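Local atomic coordinates of putative ribose operon repressor (Burkholderia thailandensis, PDB entry 3EGC), a protein that probably regulates transcription as a DNA-binding repressor of the LacI family, whose sugar-binding domain resembles periplasmic binding proteins. Residues Gln59-Glu62 / Arg63-Asp66. Residues are numbered along the deposited sequence; the frame is centred on the assembly and turned at random.
Sequences QFFE and RRVD
Phe60 O accepts a bond from Val65 N (3.2 Å, N-H...O 175°), and Arg64 N turns back to Phe61 O at 2.7 Å, while the preceding helical bond still runs from Arg63 N to Gln59 O. The positive phi of Arg64, together with the bonds from Val65 N to Phe60 O and from Arg64 N to Phe61 O, identifies a Schellman motif closing helix 50-62. Phe61 O takes a second donor, Arg64 NH1, at 2.9 Å; the two nitrogens approach from opposite faces of the carbonyl plane, so the oxygen is shared by two bent bonds, neither on a lone pair. A bend at chi2 (-55°) folds the arginine back over the helix end, where its guanidinium lies flat on the Phe61 ring. The planes are 12° apart, a parallel stack, and Arg64 CZ sits over the ring face 4.4 Å from the centroid, offset toward the CE2-CZ rim, which adds a cation-pi interaction; the same ring also meets Phe88 edge-to-face. In this Rossmann-like half of the periplasmic-binding-protein fold, the turn leads from helix 50-62 into strand 67-70. On the sheet side, Val65 CG2 packs against Phe60 CB at 4.2 Å, and both side chains rest on Leu42 of strand 40-45. Arg63 CG passes 3.4 Å from Gln59 O, and the chain, extended from CG to NE, brings NH2 to a hydrogen bond with Ser8 O of the second subunit.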
ATOM      1  N   GLN A  59      17.465  17.925   4.691  1.00 34.36           N
ATOM      2  CA  GLN A  59      18.309  16.958   4.035  1.00 35.60           C
ATOM      3  C   GLN A  59      18.211  17.073   2.513  1.00 35.83           C
ATOM      4  O   GLN A  59      19.249  17.114   1.811  1.00 35.18           O
ATOM      5  CB  GLN A  59      17.916  15.587   4.520  1.00 36.37           C
ATOM      6  CG  GLN A  59      18.634  14.455   3.878  1.00 39.99           C
ATOM      7  CD  GLN A  59      18.099  13.157   4.366  1.00 46.31           C
ATOM      8  OE1 GLN A  59      18.082  12.908   5.580  1.00 49.12           O
ATOM      9  NE2 GLN A  59      17.622  12.312   3.431  1.00 47.40           N
ATOM     10  N   PHE A  60      16.973  17.180   2.018  1.00 35.10           N
ATOM     11  CA  PHE A  60      16.711  17.267   0.585  1.00 35.45           C
ATOM     12  C   PHE A  60      17.177  18.632  -0.016  1.00 35.91           C
ATOM     13  O   PHE A  60      17.747  18.763  -1.162  1.00 34.74           O
ATOM     14  CB  PHE A  60      15.181  16.944   0.292  1.00 35.30           C
ATOM     15  CG  PHE A  60      14.837  15.439   0.367  1.00 34.35           C
ATOM     16  CD1 PHE A  60      15.839  14.474   0.587  1.00 34.74           C
ATOM     17  CD2 PHE A  60      13.560  15.001   0.196  1.00 34.21           C
ATOM     18  CE1 PHE A  60      15.539  13.130   0.645  1.00 35.43           C
ATOM     19  CE2 PHE A  60      13.237  13.619   0.209  1.00 33.72           C
ATOM     20  CZ  PHE A  60      14.222  12.692   0.446  1.00 34.21           C
ATOM     21  N   PHE A  61      16.932  19.668   0.750  1.00 36.21           N
ATOM     22  CA  PHE A  61      17.450  20.961   0.354  1.00 37.62           C
ATOM     23  C   PHE A  61      18.983  21.025   0.241  1.00 38.46           C
ATOM     24  O   PHE A  61      19.538  21.487  -0.785  1.00 39.00           O
ATOM     25  CB  PHE A  61      16.915  22.050   1.250  1.00 38.08           C
ATOM     26  CG  PHE A  61      17.280  23.405   0.781  1.00 38.26           C
ATOM     27  CD1 PHE A  61      16.799  23.866  -0.442  1.00 37.39           C
ATOM     28  CD2 PHE A  61      18.124  24.223   1.565  1.00 38.17           C
ATOM     29  CE1 PHE A  61      17.131  25.115  -0.905  1.00 39.58           C
ATOM     30  CE2 PHE A  61      18.471  25.497   1.102  1.00 39.96           C
ATOM     31  CZ  PHE A  61      17.977  25.946  -0.148  1.00 39.87           C
ATOM     32  N   GLU A  62      19.700  20.534   1.246  1.00 39.41           N
ATOM     33  CA  GLU A  62      21.142  20.559   1.152  1.00 40.14           C
ATOM     34  C   GLU A  62      21.662  19.730  -0.021  1.00 40.07           C
ATOM     35  O   GLU A  62      22.674  20.064  -0.628  1.00 40.17           O
ATOM     36  CB  GLU A  62      21.827  20.156   2.465  1.00 41.30           C
ATOM     37  CG  GLU A  62      21.136  19.125   3.252  1.00 44.57           C
ATOM     38  CD  GLU A  62      22.026  17.908   3.523  1.00 50.37           C
ATOM     39  OE1 GLU A  62      22.805  17.923   4.529  1.00 52.10           O
ATOM     40  OE2 GLU A  62      21.928  16.922   2.740  1.00 49.16           O
ATOM     41  N   ARG A  63      20.968  18.655  -0.369  1.00 39.51           N
ATOM     42  CA  ARG A  63      21.326  17.887  -1.553  1.00 39.41           C
ATOM     43  C   ARG A  63      20.976  18.632  -2.841  1.00 39.08           C
ATOM     44  O   ARG A  63      21.236  18.162  -3.924  1.00 38.89           O
ATOM     45  CB  ARG A  63      20.630  16.507  -1.540  1.00 39.88           C
ATOM     46  CG  ARG A  63      21.195  15.560  -0.458  1.00 41.04           C
ATOM     47  CD  ARG A  63      20.823  14.147  -0.813  1.00 42.94           C
ATOM     48  NE  ARG A  63      21.712  13.185  -0.177  1.00 46.78           N
ATOM     49  CZ  ARG A  63      22.885  12.811  -0.690  1.00 45.83           C
ATOM     50  NH1 ARG A  63      23.278  13.318  -1.848  1.00 42.25           N
ATOM     51  NH2 ARG A  63      23.639  11.932  -0.043  1.00 46.06           N
ATOM     52  N   ARG A  64      20.398  19.809  -2.693  1.00 38.69           N
ATOM     53  CA  ARG A  64      19.901  20.600  -3.808  1.00 39.07           C
ATOM     54  C   ARG A  64      19.034  19.844  -4.805  1.00 37.60           C
ATOM     55  O   ARG A  64      19.365  19.755  -5.991  1.00 38.26           O
ATOM     56  CB  ARG A  64      21.031  21.382  -4.517  1.00 39.91           C
ATOM     57  CG  ARG A  64      21.704  22.511  -3.651  1.00 41.14           C
ATOM     58  CD  ARG A  64      20.667  23.480  -3.119  1.00 44.32           C
ATOM     59  NE  ARG A  64      21.249  24.595  -2.387  1.00 46.46           N
ATOM     60  CZ  ARG A  64      21.756  24.501  -1.157  1.00 48.87           C
ATOM     61  NH1 ARG A  64      21.753  23.335  -0.546  1.00 50.08           N
ATOM     62  NH2 ARG A  64      22.275  25.565  -0.543  1.00 47.77           N
ATOM     63  N   VAL A  65      17.936  19.300  -4.313  1.00 35.93           N
ATOM     64  CA  VAL A  65      16.859  18.866  -5.187  1.00 34.68           C
ATOM     65  C   VAL A  65      16.236  20.113  -5.818  1.00 34.02           C
ATOM     66  O   VAL A  65      16.287  21.207  -5.238  1.00 33.31           O
ATOM     67  CB  VAL A  65      15.767  18.096  -4.409  1.00 34.68           C
ATOM     68  CG1 VAL A  65      16.308  16.794  -3.848  1.00 34.37           C
ATOM     69  CG2 VAL A  65      15.186  18.991  -3.326  1.00 32.17           C
ATOM     70  N   ASP A  66      15.626  19.951  -6.980  1.00 33.14           N
ATOM     71  CA  ASP A  66      15.083  21.100  -7.696  1.00 33.47           C
ATOM     72  C   ASP A  66      13.813  21.631  -7.028  1.00 33.26           C
ATOM     73  O   ASP A  66      13.411  22.765  -7.221  1.00 33.17           O
ATOM     74  CB  ASP A  66      14.823  20.710  -9.137  1.00 33.87           C
ATOM     75  CG  ASP A  66      16.116  20.489  -9.932  1.00 33.83           C
ATOM     76  OD1 ASP A  66      16.119  19.770 -10.935  1.00 34.62           O
ATOM     77  OD2 ASP A  66      17.109  21.097  -9.586  1.00 37.72           O
TER